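Local coordinates for protein UDP-N-acetylglucosamine pyrophosphorylase (Entamoeba histolytica, PDB 3OC9) that probably makes UDP-N-acetylglucosamine from UTP and N-acetyl-alpha-D-glucosamine 1-phosphate, releasing diphosphate, in nucleotide-sugar biosynthesis, at residues A[6-16]-A[225-237]. Numbering follows the deposited sequence.
Sequences TYQPVDITTNT and VLVKEQERIKVVE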
loop_
_atom_site.group_PDB
_atom_site.type_symbol
_atom_site.label_atom_id
_atom_site.label_comp_id
_atom_site.label_asym_id
_atom_site.label_seq_id
_atom_site.Cartn_x
_atom_site.Cartn_y
_atom_site.Cartn_z
ATOM N N THR A 6 -24.241 17.886 -10.183
ATOM C CA THR A 6 -22.927 18.232 -9.561
ATOM C C THR A 6 -22.464 17.122 -8.596
ATOM O O THR A 6 -22.973 15.992 -8.672
ATOM C CB THR A 6 -22.977 19.613 -8.861
ATOM O OG1 THR A 6 -24.186 19.733 -8.100
ATOM C CG2 THR A 6 -22.930 20.746 -9.892
ATOM N N TYR A 7 -21.511 17.423 -7.708
ATOM C CA TYR A 7 -21.021 16.405 -6.755
ATOM C C TYR A 7 -22.053 16.074 -5.658
ATOM O O TYR A 7 -22.796 16.960 -5.188
ATOM C CB TYR A 7 -19.675 16.808 -6.128
ATOM C CG TYR A 7 -18.468 16.864 -7.062
ATOM C CD1 TYR A 7 -18.301 15.940 -8.099
ATOM C CD2 TYR A 7 -17.478 17.834 -6.883
ATOM C CE1 TYR A 7 -17.182 15.988 -8.949
ATOM C CE2 TYR A 7 -16.353 17.893 -7.724
ATOM C CZ TYR A 7 -16.218 16.964 -8.752
ATOM O OH TYR A 7 -15.121 17.013 -9.579
ATOM N N GLN A 8 -22.111 14.793 -5.269
ATOM C CA GLN A 8 -22.925 14.325 -4.142
ATOM C C GLN A 8 -22.059 13.517 -3.137
ATOM O O GLN A 8 -21.036 12.950 -3.540
ATOM C CB GLN A 8 -24.092 13.457 -4.641
ATOM C CG GLN A 8 -25.045 14.174 -5.636
ATOM C CD GLN A 8 -25.932 15.226 -4.971
ATOM O OE1 GLN A 8 -26.471 15.011 -3.882
ATOM N NE2 GLN A 8 -26.105 16.366 -5.642
ATOM N N PRO A 9 -22.453 13.486 -1.843
ATOM C CA PRO A 9 -21.690 12.725 -0.817
ATOM C C PRO A 9 -21.682 11.204 -1.053
ATOM O O PRO A 9 -22.577 10.668 -1.725
ATOM C CB PRO A 9 -22.447 13.026 0.492
ATOM C CG PRO A 9 -23.310 14.208 0.206
ATOM C CD PRO A 9 -23.640 14.138 -1.253
ATOM N N VAL A 10 -20.691 10.527 -0.469
ATOM C CA VAL A 10 -20.513 9.063 -0.559
ATOM C C VAL A 10 -20.768 8.436 0.834
ATOM O O VAL A 10 -20.168 8.885 1.814
ATOM C CB VAL A 10 -19.055 8.720 -1.023
ATOM C CG1 VAL A 10 -18.791 7.204 -1.000
ATOM C CG2 VAL A 10 -18.777 9.293 -2.433
ATOM N N ASP A 11 -21.623 7.406 0.927
ATOM C CA ASP A 11 -21.869 6.679 2.205
ATOM C C ASP A 11 -20.788 5.602 2.482
ATOM O O ASP A 11 -20.366 4.879 1.557
ATOM C CB ASP A 11 -23.231 5.969 2.212
ATOM C CG ASP A 11 -24.415 6.912 1.987
ATOM O OD1 ASP A 11 -24.497 7.979 2.643
ATOM O OD2 ASP A 11 -25.262 6.573 1.141
ATOM N N ILE A 12 -20.378 5.490 3.750
ATOM C CA ILE A 12 -19.425 4.449 4.202
ATOM C C ILE A 12 -20.218 3.149 4.365
ATOM O O ILE A 12 -21.126 3.081 5.194
ATOM C CB ILE A 12 -18.719 4.861 5.554
ATOM C CG1 ILE A 12 -17.905 6.166 5.365
ATOM C CG2 ILE A 12 -17.856 3.686 6.147
ATOM C CD1 ILE A 12 -17.371 6.815 6.687
ATOM N N THR A 13 -19.928 2.141 3.534
ATOM C CA THR A 13 -20.726 0.900 3.511
ATOM C C THR A 13 -20.743 0.184 4.879
ATOM O O THR A 13 -21.794 -0.331 5.310
ATOM C CB THR A 13 -20.264 -0.069 2.367
ATOM O OG1 THR A 13 -19.938 0.695 1.175
ATOM C CG2 THR A 13 -21.368 -1.063 2.033
ATOM N N THR A 14 -19.586 0.147 5.541
ATOM C CA THR A 14 -19.414 -0.524 6.864
ATOM C C THR A 14 -20.191 0.127 8.049
ATOM O O THR A 14 -20.287 -0.468 9.147
ATOM C CB THR A 14 -17.891 -0.735 7.213
ATOM O OG1 THR A 14 -17.171 0.512 7.124
ATOM C CG2 THR A 14 -17.272 -1.716 6.255
ATOM N N ASN A 15 -20.763 1.317 7.843
ATOM C CA ASN A 15 -21.666 1.927 8.852
ATOM C C ASN A 15 -22.980 1.128 9.021
ATOM O O ASN A 15 -23.533 1.042 10.137
ATOM C CB ASN A 15 -22.028 3.395 8.500
ATOM C CG ASN A 15 -20.924 4.410 8.857
ATOM O OD1 ASN A 15 -19.900 4.074 9.461
ATOM N ND2 ASN A 15 -21.139 5.668 8.463
ATOM N N THR A 16 -23.496 0.573 7.926
ATOM C CA THR A 16 -24.796 -0.144 7.956
ATOM C C THR A 16 -24.726 -1.648 7.626
ATOM O O THR A 16 -25.642 -2.412 7.957
ATOM C CB THR A 16 -25.881 0.540 7.068
ATOM O OG1 THR A 16 -25.416 0.629 5.712
ATOM C CG2 THR A 16 -26.238 1.945 7.609
ATOM N N VAL A 225 -10.189 13.005 -1.112
ATOM C CA VAL A 225 -11.506 12.541 -0.625
ATOM C C VAL A 225 -12.431 12.011 -1.739
ATOM O O VAL A 225 -12.368 12.488 -2.877
ATOM C CB VAL A 225 -12.302 13.624 0.215
ATOM C CG1 VAL A 225 -11.486 14.124 1.436
ATOM C CG2 VAL A 225 -12.743 14.798 -0.651
ATOM N N LEU A 226 -13.306 11.051 -1.410
ATOM C CA LEU A 226 -14.242 10.478 -2.424
ATOM C C LEU A 226 -15.473 11.364 -2.655
ATOM O O LEU A 226 -16.015 11.961 -1.700
ATOM C CB LEU A 226 -14.730 9.074 -2.011
ATOM C CG LEU A 226 -13.648 8.031 -1.686
ATOM C CD1 LEU A 226 -14.303 6.699 -1.342
ATOM C CD2 LEU A 226 -12.646 7.828 -2.853
ATOM N N VAL A 227 -15.912 11.412 -3.914
ATOM C CA VAL A 227 -17.138 12.114 -4.315
ATOM C C VAL A 227 -17.936 11.204 -5.272
ATOM O O VAL A 227 -17.388 10.246 -5.804
ATOM C CB VAL A 227 -16.840 13.495 -5.016
ATOM C CG1 VAL A 227 -15.994 14.449 -4.117
ATOM C CG2 VAL A 227 -16.169 13.291 -6.376
ATOM N N LYS A 228 -19.221 11.511 -5.477
ATOM C CA LYS A 228 -20.061 10.790 -6.448
ATOM C C LYS A 228 -20.526 11.760 -7.546
ATOM O O LYS A 228 -20.975 12.868 -7.237
ATOM C CB LYS A 228 -21.268 10.147 -5.735
ATOM C CG LYS A 228 -22.052 9.149 -6.593
ATOM C CD LYS A 228 -23.305 8.623 -5.881
ATOM C CE LYS A 228 -22.992 7.466 -4.946
ATOM N NZ LYS A 228 -24.259 6.846 -4.413
ATOM N N GLU A 229 -20.395 11.347 -8.810
ATOM C CA GLU A 229 -20.843 12.134 -9.979
ATOM C C GLU A 229 -21.583 11.224 -10.970
ATOM O O GLU A 229 -21.002 10.262 -11.485
ATOM C CB GLU A 229 -19.638 12.788 -10.663
ATOM C CG GLU A 229 -19.978 13.757 -11.808
ATOM C CD GLU A 229 -18.788 14.595 -12.295
ATOM O OE1 GLU A 229 -17.639 14.379 -11.854
ATOM O OE2 GLU A 229 -19.002 15.498 -13.132
ATOM N N GLN A 230 -22.865 11.515 -11.225
ATOM C CA GLN A 230 -23.704 10.657 -12.093
ATOM C C GLN A 230 -23.592 9.154 -11.728
ATOM O O GLN A 230 -23.385 8.278 -12.594
ATOM C CB GLN A 230 -23.422 10.926 -13.583
ATOM C CG GLN A 230 -23.836 12.336 -14.047
ATOM C CD GLN A 230 -24.040 12.453 -15.553
ATOM O OE1 GLN A 230 -23.079 12.595 -16.314
ATOM N NE2 GLN A 230 -25.310 12.427 -15.989
ATOM N N GLU A 231 -23.725 8.893 -10.424
ATOM C CA GLU A 231 -23.668 7.563 -9.809
ATOM C C GLU A 231 -22.305 6.847 -9.866
ATOM O O GLU A 231 -22.227 5.681 -9.505
ATOM C CB GLU A 231 -24.809 6.641 -10.295
ATOM C CG GLU A 231 -26.226 7.144 -9.963
ATOM C CD GLU A 231 -26.458 7.365 -8.466
ATOM O OE1 GLU A 231 -26.131 6.472 -7.648
ATOM O OE2 GLU A 231 -26.985 8.443 -8.110
ATOM N N ARG A 232 -21.247 7.532 -10.309
ATOM C CA ARG A 232 -19.888 6.937 -10.332
ATOM C C ARG A 232 -18.972 7.537 -9.250
ATOM O O ARG A 232 -19.111 8.711 -8.928
ATOM C CB ARG A 232 -19.245 7.122 -11.710
ATOM C CG ARG A 232 -20.077 6.543 -12.878
ATOM C CD ARG A 232 -20.252 5.037 -12.696
ATOM N NE ARG A 232 -21.132 4.447 -13.708
ATOM C CZ ARG A 232 -20.717 3.799 -14.793
ATOM N NH1 ARG A 232 -19.422 3.648 -15.044
ATOM N NH2 ARG A 232 -21.613 3.303 -15.647
ATOM N N ILE A 233 -18.029 6.743 -8.721
ATOM C CA ILE A 233 -17.085 7.224 -7.678
ATOM C C ILE A 233 -15.781 7.793 -8.258
ATOM O O ILE A 233 -15.217 7.201 -9.181
ATOM C CB ILE A 233 -16.735 6.067 -6.664
ATOM C CG1 ILE A 233 -17.997 5.521 -5.986
ATOM C CG2 ILE A 233 -15.664 6.508 -5.637
ATOM C CD1 ILE A 233 -18.734 6.542 -5.077
ATOM N N LYS A 234 -15.324 8.940 -7.718
ATOM C CA LYS A 234 -14.077 9.623 -8.101
ATOM C C LYS A 234 -13.293 10.118 -6.872
ATOM O O LYS A 234 -13.877 10.303 -5.792
ATOM C CB LYS A 234 -14.352 10.835 -9.042
ATOM C CG LYS A 234 -14.879 10.475 -10.451
ATOM C CD LYS A 234 -15.311 11.732 -11.282
ATOM C CE LYS A 234 -16.068 11.312 -12.569
ATOM N NZ LYS A 234 -16.179 12.427 -13.613
ATOM N N VAL A 235 -11.972 10.307 -7.038
ATOM C CA VAL A 235 -11.132 11.012 -6.031
ATOM C C VAL A 235 -10.908 12.476 -6.414
ATOM O O VAL A 235 -10.560 12.773 -7.590
ATOM C CB VAL A 235 -9.735 10.315 -5.832
ATOM C CG1 VAL A 235 -8.804 11.144 -4.942
ATOM C CG2 VAL A 235 -9.904 8.895 -5.258
ATOM N N VAL A 236 -11.110 13.382 -5.447
ATOM C CA VAL A 236 -10.654 14.788 -5.564
ATOM C C VAL A 236 -9.392 14.975 -4.693
ATOM O O VAL A 236 -9.442 14.783 -3.481
ATOM C CB VAL A 236 -11.788 15.794 -5.180
ATOM C CG1 VAL A 236 -11.272 17.259 -5.122
ATOM C CG2 VAL A 236 -12.970 15.694 -6.168
ATOM N N GLU A 237 -8.262 15.328 -5.315
ATOM C CA GLU A 237 -6.984 15.524 -4.581
ATOM C C GLU A 237 -7.028 16.762 -3.676
ATOM O O GLU A 237 -7.804 17.703 -3.930
ATOM C CB GLU A 237 -5.789 15.623 -5.542
ATOM C CG GLU A 237 -5.593 14.403 -6.462
ATOM C CD GLU A 237 -4.330 14.509 -7.316
ATOM O OE1 GLU A 237 -4.441 14.838 -8.520
ATOM O OE2 GLU A 237 -3.227 14.285 -6.781
HETATM O O HOH W 1 -24.035 13.760 -9.595
HETATM O O HOH W 2 -22.885 6.294 -1.582
#
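The carbonyl oxygen Lys228 O accepts a hydrogen bond from Gln8 N at 3.0 Å and is also approached by Tyr7 CA, a weaker CA-H...O contact of 3.6 Å. The bond from Lys228 N back to Gln8 O, likewise 3.0 Å, completes the exchange, so the two residues form a single antiparallel hydrogen-bonded pair. On one side of this bridge the phenol ring of Tyr7 receives Val227 CG2 over one face, a CH-pi contact with the methyl 4.1 Å from the ring centroid and displaced toward the rim. With CG anti to the carbonyl carbon and beside the backbone N (chi1 -67°), the ring is carried to the hairpin. At its edge, Glu229 OE1 comes within 3.4 Å of Tyr7 CE1, the carboxylate turned nearly perpendicular to the ring (89°); an anion suits the slightly positive C-H rim. The same oxygen takes a salt bridge from Lys234 NZ on the partner strand, approaching from above the carboxylate plane, which would hold the carboxylate beside the ring. Farther along, Val10 turns its compact branched side chain toward the hairpin: CG2 sits 3.5 Å from Val227 C and 3.8 Å from Ile233 CD1, while Ile324 of strand 322-326 also touches Val10. Two waters span the exposed margins, one joining Thr6 O to Gln230 N, the other Asp11 N to Lys228 NZ. Strands 225-229 and 232-236 form a two-stranded beta hairpin closed by a type I' turn from Glu229 to Arg232, and residues 7-10 of the N-terminal segment lie against strand 225-229 as an extended arm, joined by one isolated antiparallel beta bridge.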